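RagB/SusD domain protein (Flavobacterium johnsoniae, PDB 5J5U) probably binds chitin oligosaccharides at the outer-membrane surface, as a SusD-like protein of a chitin-utilization locus. Local coordinates at residues Y267-R275 against S384-K392; Y324-L333 against K370-A378. All coordinates share one frame; numbering follows the deposited sequence.

Interaction 1. Residues Y267-R275 against S384-K392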
loop_
_atom_site.group_PDB
_atom_site.type_symbol
_atom_site.label_atom_id
_atom_site.label_comp_id
_atom_site.label_asym_id
_atom_site.label_seq_id
_atom_site.Cartn_x
_atom_site.Cartn_y
_atom_site.Cartn_z
ATOM N N TYR A 267 -11.255 4.848 15.604
ATOM C CA TYR A 267 -11.296 6.058 14.790
ATOM C C TYR A 267 -12.569 6.118 13.946
ATOM O O TYR A 267 -13.198 7.174 13.849
ATOM C CB TYR A 267 -10.084 6.178 13.872
ATOM C CG TYR A 267 -10.047 7.504 13.143
ATOM C CD1 TYR A 267 -9.511 8.623 13.748
ATOM C CD2 TYR A 267 -10.566 7.640 11.861
ATOM C CE1 TYR A 267 -9.483 9.839 13.105
ATOM C CE2 TYR A 267 -10.544 8.861 11.204
ATOM C CZ TYR A 267 -10.000 9.961 11.837
ATOM O OH TYR A 267 -9.960 11.197 11.214
ATOM N N LEU A 268 -12.935 5.001 13.327
ATOM C CA LEU A 268 -14.099 4.963 12.451
ATOM C C LEU A 268 -15.405 5.151 13.238
ATOM O O LEU A 268 -16.329 5.840 12.796
ATOM C CB LEU A 268 -14.131 3.645 11.676
ATOM C CG LEU A 268 -12.987 3.379 10.694
ATOM C CD1 LEU A 268 -13.085 1.966 10.157
ATOM C CD2 LEU A 268 -12.983 4.387 9.529
ATOM N N ARG A 269 -15.462 4.552 14.421
ATOM C CA ARG A 269 -16.637 4.627 15.272
ATOM C C ARG A 269 -16.795 6.008 15.937
ATOM O O ARG A 269 -17.876 6.599 15.884
ATOM C CB ARG A 269 -16.584 3.530 16.341
ATOM C CG ARG A 269 -17.872 3.376 17.144
ATOM C CD ARG A 269 -17.613 2.629 18.431
ATOM N NE ARG A 269 -16.572 3.317 19.173
ATOM C CZ ARG A 269 -15.463 2.741 19.611
ATOM N NH1 ARG A 269 -15.255 1.443 19.389
ATOM N NH2 ARG A 269 -14.563 3.465 20.263
ATOM N N ASP A 270 -15.737 6.517 16.567
ATOM C CA ASP A 270 -15.839 7.759 17.332
ATOM C C ASP A 270 -16.056 8.996 16.448
ATOM O O ASP A 270 -16.516 10.026 16.934
ATOM C CB ASP A 270 -14.589 7.997 18.201
ATOM C CG ASP A 270 -14.374 6.915 19.267
ATOM O OD1 ASP A 270 -15.310 6.129 19.549
ATOM O OD2 ASP A 270 -13.256 6.871 19.840
ATOM N N ASN A 271 -15.737 8.906 15.162
ATOM C CA ASN A 271 -15.912 10.052 14.259
ATOM C C ASN A 271 -17.080 9.863 13.296
ATOM O O ASN A 271 -17.281 10.672 12.394
ATOM C CB ASN A 271 -14.630 10.329 13.443
ATOM C CG ASN A 271 -13.458 10.778 14.311
ATOM O OD1 ASN A 271 -13.466 11.873 14.875
ATOM N ND2 ASN A 271 -12.432 9.936 14.398
ATOM N N GLY A 272 -17.829 8.779 13.473
ATOM C CA GLY A 272 -18.962 8.481 12.619
ATOM C C GLY A 272 -18.651 8.297 11.147
ATOM O O GLY A 272 -19.402 8.761 10.299
ATOM N N ASP A 273 -17.537 7.635 10.846
ATOM C CA ASP A 273 -17.186 7.280 9.474
ATOM C C ASP A 273 -18.150 6.194 8.978
ATOM O O ASP A 273 -18.389 5.216 9.676
ATOM C CB ASP A 273 -15.725 6.812 9.405
ATOM C CG ASP A 273 -15.149 6.861 8.001
ATOM O OD1 ASP A 273 -15.645 6.128 7.141
ATOM O OD2 ASP A 273 -14.188 7.626 7.757
ATOM N N PRO A 274 -18.741 6.378 7.787
ATOM C CA PRO A 274 -19.677 5.376 7.251
ATOM C C PRO A 274 -19.003 4.044 6.885
ATOM O O PRO A 274 -19.681 3.069 6.561
ATOM C CB PRO A 274 -20.237 6.047 5.988
ATOM C CG PRO A 274 -19.947 7.476 6.143
ATOM C CD PRO A 274 -18.678 7.579 6.937
ATOM N N ARG A 275 -17.679 4.000 6.919
ATOM C CA ARG A 275 -16.994 2.794 6.484
ATOM C C ARG A 275 -16.969 1.754 7.580
ATOM O O ARG A 275 -16.586 0.624 7.326
ATOM C CB ARG A 275 -15.571 3.110 6.031
ATOM C CG ARG A 275 -15.497 3.750 4.662
ATOM C CD ARG A 275 -14.096 4.215 4.352
ATOM N NE ARG A 275 -13.775 5.410 5.114
ATOM C CZ ARG A 275 -12.820 6.266 4.775
ATOM N NH1 ARG A 275 -12.081 6.034 3.696
ATOM N NH2 ARG A 275 -12.592 7.339 5.515
ATOM N N SER A 384 -25.334 10.159 4.229
ATOM C CA SER A 384 -24.393 9.868 5.310
ATOM C C SER A 384 -22.982 10.362 4.970
ATOM O O SER A 384 -22.282 10.917 5.825
ATOM C CB SER A 384 -24.375 8.365 5.621
ATOM O OG SER A 384 -23.914 7.595 4.520
ATOM N N ILE A 385 -22.577 10.171 3.715
ATOM C CA ILE A 385 -21.265 10.617 3.242
ATOM C C ILE A 385 -21.146 12.125 3.340
ATOM O O ILE A 385 -20.194 12.654 3.921
ATOM C CB ILE A 385 -21.006 10.184 1.779
ATOM C CG1 ILE A 385 -21.086 8.658 1.645
ATOM C CG2 ILE A 385 -19.671 10.739 1.283
ATOM C CD1 ILE A 385 -20.896 8.132 0.232
ATOM N N ASP A 386 -22.139 12.815 2.788
ATOM C CA ASP A 386 -22.147 14.271 2.795
ATOM C C ASP A 386 -22.149 14.800 4.229
ATOM O O ASP A 386 -21.443 15.762 4.558
ATOM C CB ASP A 386 -23.358 14.787 2.011
ATOM C CG ASP A 386 -23.350 14.322 0.557
ATOM O OD1 ASP A 386 -22.255 14.025 0.031
ATOM O OD2 ASP A 386 -24.435 14.225 -0.060
ATOM N N ALA A 387 -22.911 14.138 5.091
ATOM C CA ALA A 387 -23.000 14.547 6.489
ATOM C C ALA A 387 -21.648 14.406 7.189
ATOM O O ALA A 387 -21.202 15.317 7.898
ATOM C CB ALA A 387 -24.071 13.737 7.215
ATOM N N TYR A 388 -20.996 13.266 6.975
ATOM C CA TYR A 388 -19.691 12.994 7.590
ATOM C C TYR A 388 -18.616 13.959 7.119
ATOM O O TYR A 388 -17.904 14.546 7.932
ATOM C CB TYR A 388 -19.273 11.556 7.285
ATOM C CG TYR A 388 -17.854 11.170 7.667
ATOM C CD1 TYR A 388 -17.456 11.097 9.001
ATOM C CD2 TYR A 388 -16.928 10.823 6.689
ATOM C CE1 TYR A 388 -16.172 10.716 9.341
ATOM C CE2 TYR A 388 -15.641 10.436 7.026
ATOM C CZ TYR A 388 -15.270 10.381 8.346
ATOM O OH TYR A 388 -13.987 9.991 8.662
ATOM N N VAL A 389 -18.508 14.109 5.801
ATOM C CA VAL A 389 -17.530 15.003 5.180
ATOM C C VAL A 389 -17.704 16.444 5.666
ATOM O O VAL A 389 -16.725 17.145 5.953
ATOM C CB VAL A 389 -17.636 14.954 3.646
ATOM C CG1 VAL A 389 -17.342 16.322 3.038
ATOM C CG2 VAL A 389 -16.698 13.890 3.082
ATOM N N ASN A 390 -18.957 16.883 5.771
ATOM C CA ASN A 390 -19.216 18.265 6.163
ATOM C C ASN A 390 -19.116 18.493 7.675
ATOM O O ASN A 390 -18.873 19.614 8.114
ATOM C CB ASN A 390 -20.590 18.698 5.637
ATOM C CG ASN A 390 -20.616 18.814 4.115
ATOM O OD1 ASN A 390 -19.600 19.120 3.482
ATOM N ND2 ASN A 390 -21.775 18.544 3.520
ATOM N N ALA A 391 -19.295 17.435 8.464
ATOM C CA ALA A 391 -19.191 17.550 9.924
ATOM C C ALA A 391 -17.746 17.529 10.417
ATOM O O ALA A 391 -17.453 18.013 11.515
ATOM C CB ALA A 391 -19.972 16.444 10.598
ATOM N N LYS A 392 -16.849 16.988 9.595
ATOM C CA LYS A 392 -15.438 16.913 9.947
ATOM C C LYS A 392 -14.570 17.263 8.742
ATOM O O LYS A 392 -14.003 16.379 8.098
ATOM C CB LYS A 392 -15.091 15.514 10.490
ATOM C CG LYS A 392 -14.206 15.563 11.737
ATOM C CD LYS A 392 -14.952 15.088 12.991
ATOM C CE LYS A 392 -14.031 15.031 14.230
ATOM N NZ LYS A 392 -14.711 14.437 15.434
#
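Y388 and D273 meet through two trans side chains. Y388 has its CG opposite the backbone N (chi1 171°), which sends the ring off helix 382-391 toward the loop after helix 262-270. D273 likewise holds its CG anti to the backbone N (chi1 -161°), which brings its carboxylate to the tyrosine hydroxyl. Y388 OH gives a weak hydrogen bond to D273 OD2 at 2.5 Å, with the carboxylate and ring planes 59° apart.

R275 grips the same carboxylate side-on. R275 NE donates to D273 OD1 at 2.8 Å, and R275 NH2 donates to the syn lone pair of OD2. The backbone N of R275 takes the anti lone pair of OD1, a capping bond before helix 276-279. Both oxygens of this buried group are therefore engaged, and the guanidinium probably favours its ionised form. Replacing D273 by an alanine is likely to leave R275 without its charge partner, Y388 OH without this acceptor and the turn into helix 276-279 without its cap.

The loop also lies over one face of the Y388 ring. D273 CA is 3.8 Å from the ring centroid and P274 CD is 4.0 Å from it, both as CH-pi contacts. N271 O sits in the ring plane at the edge, 3.2 Å from Y388 CE1. Beyond the ring, K392 NZ reaches N271 OD1 at 2.9 Å, in the carbonyl plane of that amide. N271 ND2 turns back to Y267 O. G272, with positive phi, is the C-prime residue of a Schellman motif that ends helix 262-270.

Helix 399-410 adds Q406, which accepts from R275 NH2 and bonds weakly to Y388 OH. Helix 357-371 touches Y388 through V365 and I385 through K370. The contact thus joins the end of helix 262-270 to helix 382-391, beside two further helices.

Interaction 2. Residues Y324-L333 against K370-A378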
loop_
_atom_site.group_PDB
_atom_site.type_symbol
_atom_site.label_atom_id
_atom_site.label_comp_id
_atom_site.label_asym_id
_atom_site.label_seq_id
_atom_site.Cartn_x
_atom_site.Cartn_y
_atom_site.Cartn_z
ATOM N N TYR A 324 -16.935 -10.656 2.703
ATOM C CA TYR A 324 -16.698 -10.376 1.283
ATOM C C TYR A 324 -15.283 -9.801 1.065
ATOM O O TYR A 324 -14.727 -9.848 -0.048
ATOM C CB TYR A 324 -17.786 -9.429 0.727
ATOM C CG TYR A 324 -18.147 -8.235 1.617
ATOM C CD1 TYR A 324 -19.253 -8.278 2.466
ATOM C CD2 TYR A 324 -17.404 -7.062 1.585
ATOM C CE1 TYR A 324 -19.590 -7.201 3.267
ATOM C CE2 TYR A 324 -17.739 -5.964 2.386
ATOM C CZ TYR A 324 -18.832 -6.047 3.220
ATOM O OH TYR A 324 -19.160 -4.980 4.017
ATOM N N LEU A 325 -14.698 -9.276 2.141
ATOM C CA LEU A 325 -13.330 -8.758 2.093
ATOM C C LEU A 325 -12.276 -9.870 2.112
ATOM O O LEU A 325 -11.110 -9.606 1.874
ATOM C CB LEU A 325 -13.084 -7.796 3.252
ATOM C CG LEU A 325 -14.036 -6.614 3.347
ATOM C CD1 LEU A 325 -13.910 -5.896 4.703
ATOM C CD2 LEU A 325 -13.768 -5.674 2.193
ATOM N N LYS A 326 -12.672 -11.107 2.405
ATOM C CA LYS A 326 -11.673 -12.146 2.654
ATOM C C LYS A 326 -11.760 -13.335 1.712
ATOM O O LYS A 326 -11.221 -14.418 2.005
ATOM C CB LYS A 326 -11.774 -12.633 4.103
ATOM C CG LYS A 326 -11.485 -11.539 5.094
ATOM C CD LYS A 326 -11.458 -12.075 6.501
ATOM C CE LYS A 326 -12.795 -12.672 6.887
ATOM N NZ LYS A 326 -12.778 -13.062 8.321
ATOM N N LEU A 327 -12.411 -13.111 0.570
ATOM C CA LEU A 327 -12.680 -14.184 -0.389
ATOM C C LEU A 327 -11.614 -14.274 -1.459
ATOM O O LEU A 327 -11.032 -13.268 -1.863
ATOM C CB LEU A 327 -14.037 -13.970 -1.069
ATOM C CG LEU A 327 -15.258 -14.040 -0.163
ATOM C CD1 LEU A 327 -16.517 -13.559 -0.912
ATOM C CD2 LEU A 327 -15.395 -15.456 0.341
ATOM N N ARG A 328 -11.425 -15.477 -1.971
ATOM C CA ARG A 328 -10.516 -15.701 -3.076
ATOM C C ARG A 328 -10.919 -14.837 -4.275
ATOM O O ARG A 328 -10.060 -14.410 -5.042
ATOM C CB ARG A 328 -10.497 -17.195 -3.418
ATOM C CG ARG A 328 -10.323 -17.528 -4.877
ATOM C CD ARG A 328 -10.279 -19.047 -5.136
ATOM N NE ARG A 328 -9.927 -19.324 -6.532
ATOM C CZ ARG A 328 -10.809 -19.483 -7.521
ATOM N NH1 ARG A 328 -12.115 -19.443 -7.272
ATOM N NH2 ARG A 328 -10.388 -19.712 -8.763
ATOM N N THR A 329 -12.201 -14.492 -4.366
ATOM C CA THR A 329 -12.717 -13.621 -5.434
ATOM C C THR A 329 -12.751 -12.128 -5.057
ATOM O O THR A 329 -13.290 -11.307 -5.799
ATOM C CB THR A 329 -14.145 -14.002 -5.830
ATOM O OG1 THR A 329 -15.008 -13.680 -4.736
ATOM C CG2 THR A 329 -14.252 -15.488 -6.125
ATOM N N THR A 330 -12.216 -11.777 -3.897
ATOM C CA THR A 330 -12.187 -10.380 -3.497
ATOM C C THR A 330 -11.242 -9.593 -4.430
ATOM O O THR A 330 -10.153 -10.047 -4.754
ATOM C CB THR A 330 -11.743 -10.220 -2.030
ATOM O OG1 THR A 330 -12.578 -11.021 -1.182
ATOM C CG2 THR A 330 -11.821 -8.764 -1.600
ATOM N N PRO A 331 -11.696 -8.449 -4.938
ATOM C CA PRO A 331 -10.785 -7.698 -5.805
ATOM C C PRO A 331 -9.643 -7.056 -5.020
ATOM O O PRO A 331 -9.798 -6.782 -3.829
ATOM C CB PRO A 331 -11.691 -6.635 -6.421
ATOM C CG PRO A 331 -12.834 -6.507 -5.442
ATOM C CD PRO A 331 -13.048 -7.869 -4.892
ATOM N N PHE A 332 -8.524 -6.793 -5.680
ATOM C CA PHE A 332 -7.403 -6.130 -5.021
ATOM C C PHE A 332 -7.125 -4.766 -5.651
ATOM O O PHE A 332 -6.871 -4.670 -6.847
ATOM C CB PHE A 332 -6.147 -6.994 -5.082
ATOM C CG PHE A 332 -5.035 -6.500 -4.217
ATOM C CD1 PHE A 332 -4.141 -5.540 -4.688
ATOM C CD2 PHE A 332 -4.866 -7.000 -2.929
ATOM C CE1 PHE A 332 -3.100 -5.074 -3.879
ATOM C CE2 PHE A 332 -3.811 -6.543 -2.118
ATOM C CZ PHE A 332 -2.929 -5.583 -2.594
ATOM N N LEU A 333 -7.169 -3.726 -4.818
ATOM C CA LEU A 333 -6.939 -2.339 -5.210
ATOM C C LEU A 333 -5.464 -1.910 -5.075
ATOM O O LEU A 333 -4.930 -1.880 -3.968
ATOM C CB LEU A 333 -7.825 -1.415 -4.355
ATOM C CG LEU A 333 -7.734 0.098 -4.581
ATOM C CD1 LEU A 333 -8.132 0.453 -5.990
ATOM C CD2 LEU A 333 -8.583 0.871 -3.575
ATOM N N LYS A 370 -16.570 5.300 -0.985
ATOM C CA LYS A 370 -17.239 4.597 -2.079
ATOM C C LYS A 370 -16.412 3.495 -2.709
ATOM O O LYS A 370 -16.977 2.617 -3.363
ATOM C CB LYS A 370 -17.685 5.576 -3.181
ATOM C CG LYS A 370 -18.929 6.392 -2.801
ATOM C CD LYS A 370 -19.352 7.422 -3.856
ATOM C CE LYS A 370 -20.643 8.128 -3.410
ATOM N NZ LYS A 370 -21.175 9.093 -4.410
ATOM N N GLN A 371 -15.087 3.531 -2.538
ATOM C CA GLN A 371 -14.240 2.541 -3.211
ATOM C C GLN A 371 -14.472 1.145 -2.635
ATOM O O GLN A 371 -14.178 0.143 -3.277
ATOM C CB GLN A 371 -12.756 2.923 -3.099
ATOM C CG GLN A 371 -12.073 2.398 -1.844
ATOM C CD GLN A 371 -10.695 2.992 -1.622
ATOM O OE1 GLN A 371 -10.396 4.090 -2.090
ATOM N NE2 GLN A 371 -9.848 2.267 -0.896
ATOM N N LEU A 372 -15.031 1.088 -1.433
ATOM C CA LEU A 372 -15.292 -0.188 -0.771
ATOM C C LEU A 372 -16.439 -0.966 -1.428
ATOM O O LEU A 372 -16.598 -2.168 -1.203
ATOM C CB LEU A 372 -15.614 0.040 0.708
ATOM C CG LEU A 372 -14.582 0.710 1.613
ATOM C CD1 LEU A 372 -15.045 0.587 3.049
ATOM C CD2 LEU A 372 -13.212 0.077 1.456
ATOM N N GLU A 373 -17.229 -0.287 -2.251
ATOM C CA GLU A 373 -18.378 -0.935 -2.865
ATOM C C GLU A 373 -17.955 -2.107 -3.745
ATOM O O GLU A 373 -18.605 -3.150 -3.774
ATOM C CB GLU A 373 -19.171 0.080 -3.679
ATOM C CG GLU A 373 -19.805 1.177 -2.830
ATOM C CD GLU A 373 -20.531 2.210 -3.667
ATOM O OE1 GLU A 373 -20.765 1.954 -4.871
ATOM O OE2 GLU A 373 -20.839 3.291 -3.131
ATOM N N VAL A 374 -16.822 -1.959 -4.417
ATOM C CA VAL A 374 -16.381 -2.986 -5.346
ATOM C C VAL A 374 -16.051 -4.280 -4.602
ATOM O O VAL A 374 -16.002 -5.341 -5.208
ATOM C CB VAL A 374 -15.170 -2.510 -6.171
ATOM C CG1 VAL A 374 -13.953 -2.310 -5.286
ATOM C CG2 VAL A 374 -14.879 -3.484 -7.300
ATOM N N TYR A 375 -15.881 -4.187 -3.282
ATOM C CA TYR A 375 -15.610 -5.354 -2.439
ATOM C C TYR A 375 -16.893 -6.118 -2.134
ATOM O O TYR A 375 -16.852 -7.171 -1.507
ATOM C CB TYR A 375 -14.948 -4.942 -1.119
ATOM C CG TYR A 375 -13.572 -4.364 -1.275
ATOM C CD1 TYR A 375 -12.638 -4.967 -2.096
ATOM C CD2 TYR A 375 -13.213 -3.197 -0.616
ATOM C CE1 TYR A 375 -11.368 -4.434 -2.250
ATOM C CE2 TYR A 375 -11.946 -2.656 -0.763
ATOM C CZ TYR A 375 -11.030 -3.281 -1.587
ATOM O OH TYR A 375 -9.768 -2.753 -1.748
ATOM N N GLY A 376 -18.029 -5.565 -2.543
ATOM C CA GLY A 376 -19.303 -6.183 -2.247
ATOM C C GLY A 376 -19.979 -5.572 -1.032
ATOM O O GLY A 376 -20.955 -6.123 -0.519
ATOM N N ALA A 377 -19.473 -4.428 -0.573
ATOM C CA ALA A 377 -20.087 -3.742 0.565
ATOM C C ALA A 377 -21.316 -2.931 0.139
ATOM O O ALA A 377 -21.358 -2.351 -0.947
ATOM C CB ALA A 377 -19.074 -2.843 1.260
ATOM N N ALA A 378 -22.317 -2.904 1.007
ATOM C CA ALA A 378 -23.514 -2.126 0.753
ATOM C C ALA A 378 -23.125 -0.669 0.655
ATOM O O ALA A 378 -22.550 -0.123 1.597
ATOM C CB ALA A 378 -24.533 -2.339 1.848
HETATM O O HOH W 1 -16.031 -9.283 -2.840
HETATM O O HOH W 2 -7.859 -4.358 -1.902
#
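The Y324 ring lies against the backbone at G376. G376 O stands 3.9 Å above its plane, over the ring centre, and G376 C and A377 N also lie over a face. At the far end of the ring, Y324 OH is 3.5 Å from A377 CB, and this hydroxyl is hydrogen-bonded to M278 O. G376 suits the place: with its positive phi, a CB would press on the preceding carbonyl and come close to Y324 CB.

The Y375 ring is met at its edge, in plane, by P331 O, which is 3.2 Å from Y375 CE1. L372 CD2, from the ring's own segment, is also in plane at the edge. L325 CD2 packs at the root of this side chain, 3.6 Å from Y375 CB, and T330 CG2 comes obliquely to the ring. P331 CG touches Y375 CD1 at 3.7 Å and also meets V374. Y324 holds its CG between the backbone N and the carbonyl carbon (chi1 44°), a crowded position that sets the ring beside Y375 O and G376.

No direct hydrogen bond crosses between the segments; water does the linking. One water donates to both Y324 O and Y375 O, the latter at 2.6 Å. A second accepts from L333 N and is hydrogen-bonded to Y375 OH at 2.5 Å. Farther along, L333 CD2 lies 3.3 Å from Q371 NE2, whose weak bond goes to T410 O.

Strand 332-335 pairs antiparallel with strand 224-226. Segment 370-378 takes in the last part of helix 357-371 and the 3-10 segment 373-375 beyond it, and L372 and A377 touch helix 276-279. The contact thus packs the 3-10 pair Y324-L325, T330-P331 and the start of strand 332-335 against the 3-10 segment 373-375 and the loop that follow helix 357-371.

Interaction 2 is nested within the chain loop closed by interaction 1: the order is 267-275, 324-333, 370-378, then 384-392. Their centres are 20 Å apart, yet they touch. R275 CG packs on L372 CD1 at 3.6 Å, and I385 CD1 meets K370 CE at 3.7 Å. Helices 357-371 and 382-391 are consecutive; the first leads into 370-378 and the second belongs to interaction 1. Short helix 276-279 follows 267-275 directly and borders 370-378 through M278 and L279. Both contacts belong to the SusD-like part of the chain. Together they tie the loops around short helix 276-279 to consecutive helices of a largely helical body.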